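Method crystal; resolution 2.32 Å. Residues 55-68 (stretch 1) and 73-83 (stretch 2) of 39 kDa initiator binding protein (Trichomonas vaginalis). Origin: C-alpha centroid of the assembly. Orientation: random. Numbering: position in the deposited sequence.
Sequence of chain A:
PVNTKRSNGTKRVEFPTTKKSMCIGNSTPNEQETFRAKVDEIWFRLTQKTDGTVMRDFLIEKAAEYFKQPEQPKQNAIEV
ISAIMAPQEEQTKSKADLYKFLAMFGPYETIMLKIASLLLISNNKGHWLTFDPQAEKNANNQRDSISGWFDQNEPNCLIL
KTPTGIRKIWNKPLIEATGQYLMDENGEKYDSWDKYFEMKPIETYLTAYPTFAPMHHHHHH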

# COMPACT_ATOMS: atom_id res chain seq x y z
N MET A 55 7.08 -18.66 -10.91
CA MET A 55 6.35 -18.08 -12.04
C MET A 55 5.36 -17.08 -11.47
O MET A 55 4.83 -17.27 -10.37
N ARG A 56 5.10 -16.03 -12.25
CA ARG A 56 4.21 -14.97 -11.83
C ARG A 56 2.85 -15.46 -11.37
O ARG A 56 2.39 -15.10 -10.30
N ASP A 57 2.22 -16.28 -12.20
CA ASP A 57 0.90 -16.81 -11.89
C ASP A 57 0.82 -17.65 -10.64
O ASP A 57 -0.16 -17.58 -9.90
N PHE A 58 1.85 -18.45 -10.39
CA PHE A 58 1.88 -19.28 -9.21
C PHE A 58 1.89 -18.47 -7.90
O PHE A 58 1.20 -18.83 -6.94
N LEU A 59 2.65 -17.37 -7.88
CA LEU A 59 2.75 -16.52 -6.70
C LEU A 59 1.44 -15.82 -6.41
O LEU A 59 0.96 -15.81 -5.27
N ILE A 60 0.88 -15.23 -7.44
CA ILE A 60 -0.35 -14.51 -7.33
C ILE A 60 -1.48 -15.45 -6.88
O ILE A 60 -2.30 -15.10 -6.05
N GLU A 61 -1.48 -16.67 -7.40
CA GLU A 61 -2.50 -17.65 -7.06
C GLU A 61 -2.38 -18.04 -5.59
O GLU A 61 -3.37 -18.02 -4.87
N LYS A 62 -1.18 -18.39 -5.13
CA LYS A 62 -1.01 -18.75 -3.71
C LYS A 62 -1.32 -17.56 -2.82
O LYS A 62 -1.99 -17.71 -1.79
N ALA A 63 -0.85 -16.39 -3.22
CA ALA A 63 -1.08 -15.19 -2.43
C ALA A 63 -2.59 -14.91 -2.36
O ALA A 63 -3.10 -14.57 -1.29
N ALA A 64 -3.30 -15.11 -3.47
CA ALA A 64 -4.73 -14.85 -3.45
C ALA A 64 -5.40 -15.72 -2.40
O ALA A 64 -6.09 -15.22 -1.49
N GLU A 65 -5.15 -17.02 -2.50
CA GLU A 65 -5.74 -17.96 -1.59
C GLU A 65 -5.48 -17.55 -0.16
O GLU A 65 -6.35 -17.66 0.68
N TYR A 66 -4.28 -17.08 0.11
CA TYR A 66 -3.92 -16.76 1.47
C TYR A 66 -4.29 -15.37 1.96
O TYR A 66 -4.45 -15.18 3.16
N PHE A 67 -4.45 -14.42 1.03
CA PHE A 67 -4.77 -13.05 1.41
C PHE A 67 -6.25 -12.63 1.22
O PHE A 67 -6.67 -11.65 1.80
N LYS A 68 -7.01 -13.33 0.39
CA LYS A 68 -8.42 -12.92 0.20
C LYS A 68 -9.27 -13.04 1.47
O LYS A 68 -8.85 -13.56 2.52
N PRO A 73 -14.24 -13.87 -3.71
CA PRO A 73 -13.98 -14.86 -4.78
C PRO A 73 -12.46 -14.91 -5.08
O PRO A 73 -11.80 -13.86 -5.15
N LYS A 74 -11.91 -16.12 -5.24
CA LYS A 74 -10.49 -16.26 -5.52
C LYS A 74 -10.08 -15.50 -6.79
O LYS A 74 -9.01 -14.90 -6.83
N GLN A 75 -10.94 -15.53 -7.80
CA GLN A 75 -10.64 -14.85 -9.05
C GLN A 75 -10.49 -13.38 -8.83
O GLN A 75 -9.62 -12.74 -9.45
N ASN A 76 -11.34 -12.83 -7.97
CA ASN A 76 -11.26 -11.41 -7.70
C ASN A 76 -9.93 -11.04 -7.05
O ASN A 76 -9.27 -10.11 -7.47
N ALA A 77 -9.56 -11.80 -6.03
CA ALA A 77 -8.33 -11.53 -5.32
C ALA A 77 -7.15 -11.60 -6.30
O ALA A 77 -6.20 -10.81 -6.18
N ILE A 78 -7.23 -12.52 -7.26
CA ILE A 78 -6.17 -12.72 -8.26
C ILE A 78 -6.07 -11.51 -9.18
O ILE A 78 -4.99 -11.05 -9.52
N GLU A 79 -7.21 -10.97 -9.56
CA GLU A 79 -7.17 -9.83 -10.43
C GLU A 79 -6.59 -8.62 -9.70
O GLU A 79 -5.79 -7.89 -10.26
N VAL A 80 -6.98 -8.44 -8.45
CA VAL A 80 -6.52 -7.29 -7.70
C VAL A 80 -5.00 -7.35 -7.52
O VAL A 80 -4.28 -6.40 -7.80
N ILE A 81 -4.52 -8.48 -7.01
CA ILE A 81 -3.11 -8.66 -6.78
C ILE A 81 -2.28 -8.52 -8.07
O ILE A 81 -1.25 -7.84 -8.11
N SER A 82 -2.75 -9.16 -9.14
CA SER A 82 -2.05 -9.11 -10.40
C SER A 82 -1.87 -7.67 -10.89
O SER A 82 -0.84 -7.34 -11.48
N ALA A 83 -2.87 -6.81 -10.63
CA ALA A 83 -2.85 -5.41 -11.03
C ALA A 83 -1.92 -4.59 -10.17
O ALA A 83 -1.36 -3.62 -10.63

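Two helices that cross obliquely often keep their polar contacts at the margins and their small residues at the point of closest approach, and helices 56-67 and 74-83 of this initiator binding protein illustrate the pattern well. The strongest link is a shared salt bridge. K74, all trans from chi1 to chi4, leaves its helix sideways and extends until NZ lies 2.7 Å from OE2 of E65 and 2.8 Å from OE1 of E61. One ammonium thus serves two carboxylates a helical turn apart; E61 OE2 and E65 OE2 lie 3.1 Å apart, two acceptors with no hydrogen bond between them.

A second polar clasp forms where R56 meets S82. The arginine, t at chi1 through chi3, also starts sideways, yet its guanidinium reaches the other helix and donates twice: NH1 to S82 OG at 3.0 Å and NH2 to S82 O at 2.8 Å. The carbonyl lies near the guanidinium plane, as suits an in-plane N-H donor.

Between these clasps the packing is apolar. A64 points toward the partner helix, and its short side chain sits among K74, A77, I78 and I81, with CB 3.5 Å from I78 CG1 and 3.9 Å from A77 CB. Here the CA atoms of A64 and A77 come within 5.2 Å, a proximity compatible with two methyl side chains. I81 (m, t) returns the knob, lodging among I60, A63, A64 and F67; its CD1 approaches A64 CA at 3.7 Å and meets the F67 ring edge at CD2, 4.4 Å away. I60 (m, t) points inward, placing CD1 3.5 Å from S82 CA and CG2 4.0 Å from I78 CG2. Beyond the helix end, K68 (chi1 p) contributes aliphatic carbon: its CB lies 3.6 Å from A77 CB, and its CD 3.8 Å from K74 CA.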

# COMPACT_ATOMS: atom_id res chain seq x y z
CB MET A 55 5.59 -19.16 -12.83
CG MET A 55 6.47 -20.09 -13.68
SD MET A 55 7.52 -19.17 -14.83
CE MET A 55 8.98 -18.98 -13.80
CB ARG A 56 4.03 -13.96 -12.97
CG ARG A 56 3.35 -12.69 -12.50
CD ARG A 56 3.09 -11.79 -13.64
NE ARG A 56 2.71 -10.46 -13.16
CZ ARG A 56 1.46 -10.03 -13.08
NH1 ARG A 56 0.48 -10.84 -13.44
NH2 ARG A 56 1.21 -8.80 -12.62
CB ASP A 57 0.37 -17.60 -13.08
CG ASP A 57 -0.14 -16.70 -14.19
OD1 ASP A 57 -0.40 -17.22 -15.29
OD2 ASP A 57 -0.29 -15.47 -13.95
CB PHE A 58 3.10 -20.19 -9.30
CG PHE A 58 3.32 -21.05 -8.09
CD1 PHE A 58 4.09 -20.59 -7.02
CD2 PHE A 58 2.77 -22.31 -8.02
CE1 PHE A 58 4.32 -21.39 -5.90
CE2 PHE A 58 2.99 -23.10 -6.91
CZ PHE A 58 3.77 -22.64 -5.85
CB LEU A 59 3.82 -15.45 -6.86
CG LEU A 59 3.85 -14.56 -5.63
CD1 LEU A 59 4.44 -15.36 -4.52
CD2 LEU A 59 4.65 -13.29 -5.84
CB ILE A 60 -0.67 -13.86 -8.69
CG1 ILE A 60 0.38 -12.78 -8.98
CG2 ILE A 60 -2.09 -13.29 -8.72
CD1 ILE A 60 0.06 -11.92 -10.19
CB GLU A 61 -2.35 -18.87 -7.98
CG GLU A 61 -3.64 -19.50 -8.45
CD GLU A 61 -3.81 -20.93 -7.96
OE1 GLU A 61 -4.81 -21.57 -8.36
OE2 GLU A 61 -2.95 -21.40 -7.17
CB LYS A 62 0.41 -19.21 -3.40
CG LYS A 62 0.84 -20.50 -4.13
CD LYS A 62 -0.22 -21.56 -3.97
CE LYS A 62 0.08 -22.81 -4.79
NZ LYS A 62 -1.06 -23.77 -4.68
CB ALA A 63 -0.33 -13.99 -3.02
CB ALA A 64 -5.37 -15.11 -4.85
CB GLU A 65 -5.16 -19.36 -1.78
CG GLU A 65 -5.66 -20.16 -2.99
CD GLU A 65 -4.68 -21.28 -3.39
OE1 GLU A 65 -3.91 -21.78 -2.51
OE2 GLU A 65 -4.67 -21.64 -4.60
CB TYR A 66 -2.42 -17.00 1.62
CG TYR A 66 -1.84 -16.85 3.01
CD1 TYR A 66 -1.35 -15.63 3.46
CD2 TYR A 66 -1.70 -17.96 3.83
CE1 TYR A 66 -0.71 -15.52 4.71
CE2 TYR A 66 -1.07 -17.85 5.08
CZ TYR A 66 -0.58 -16.63 5.51
OH TYR A 66 0.01 -16.53 6.75
CB PHE A 67 -3.91 -12.05 0.61
CG PHE A 67 -2.43 -12.15 0.88
CD1 PHE A 67 -1.93 -12.68 2.04
CD2 PHE A 67 -1.53 -11.65 -0.07
CE1 PHE A 67 -0.59 -12.72 2.26
CE2 PHE A 67 -0.20 -11.69 0.14
CZ PHE A 67 0.29 -12.22 1.31
CB LYS A 68 -9.09 -13.75 -0.89
CG LYS A 68 -9.24 -15.26 -0.56
CD LYS A 68 -9.78 -15.96 -1.82
CE LYS A 68 -10.75 -17.09 -1.50
NZ LYS A 68 -11.91 -16.65 -0.63
CB PRO A 73 -14.77 -14.32 -5.96
CG PRO A 73 -15.83 -13.40 -5.32
CD PRO A 73 -15.07 -12.76 -4.19
CB LYS A 74 -10.13 -17.74 -5.67
CG LYS A 74 -8.66 -17.99 -5.99
CD LYS A 74 -8.35 -19.48 -5.83
CE LYS A 74 -6.93 -19.86 -6.25
NZ LYS A 74 -6.78 -21.35 -6.33
CB GLN A 75 -11.72 -15.08 -10.10
CG GLN A 75 -11.25 -15.98 -11.24
CD GLN A 75 -9.94 -15.50 -11.85
OE1 GLN A 75 -9.02 -16.30 -12.08
NE2 GLN A 75 -9.85 -14.19 -12.12
CB ASN A 76 -12.39 -10.94 -6.79
CG ASN A 76 -12.20 -9.51 -6.35
OD1 ASN A 76 -11.84 -9.25 -5.20
ND2 ASN A 76 -12.43 -8.59 -7.25
CB ALA A 77 -8.16 -12.53 -4.19
CB ILE A 78 -6.45 -13.97 -9.12
CG1 ILE A 78 -6.10 -15.23 -8.32
CG2 ILE A 78 -5.63 -13.95 -10.40
CD1 ILE A 78 -6.37 -16.50 -9.11
CB GLU A 79 -8.57 -9.52 -10.98
CG GLU A 79 -9.26 -10.76 -11.54
CD GLU A 79 -10.26 -10.47 -12.67
OE1 GLU A 79 -10.52 -9.27 -12.98
OE2 GLU A 79 -10.78 -11.47 -13.25
CB VAL A 80 -7.15 -7.25 -6.31
CG1 VAL A 80 -6.50 -6.13 -5.46
CG2 VAL A 80 -8.64 -7.01 -6.43
CB ILE A 81 -2.85 -10.02 -6.10
CG1 ILE A 81 -3.51 -10.00 -4.71
CG2 ILE A 81 -1.34 -10.27 -5.94
CD1 ILE A 81 -3.51 -11.35 -3.97
CB SER A 82 -2.78 -9.93 -11.44
OG SER A 82 -2.17 -9.74 -12.70
CB ALA A 83 -4.23 -4.80 -10.98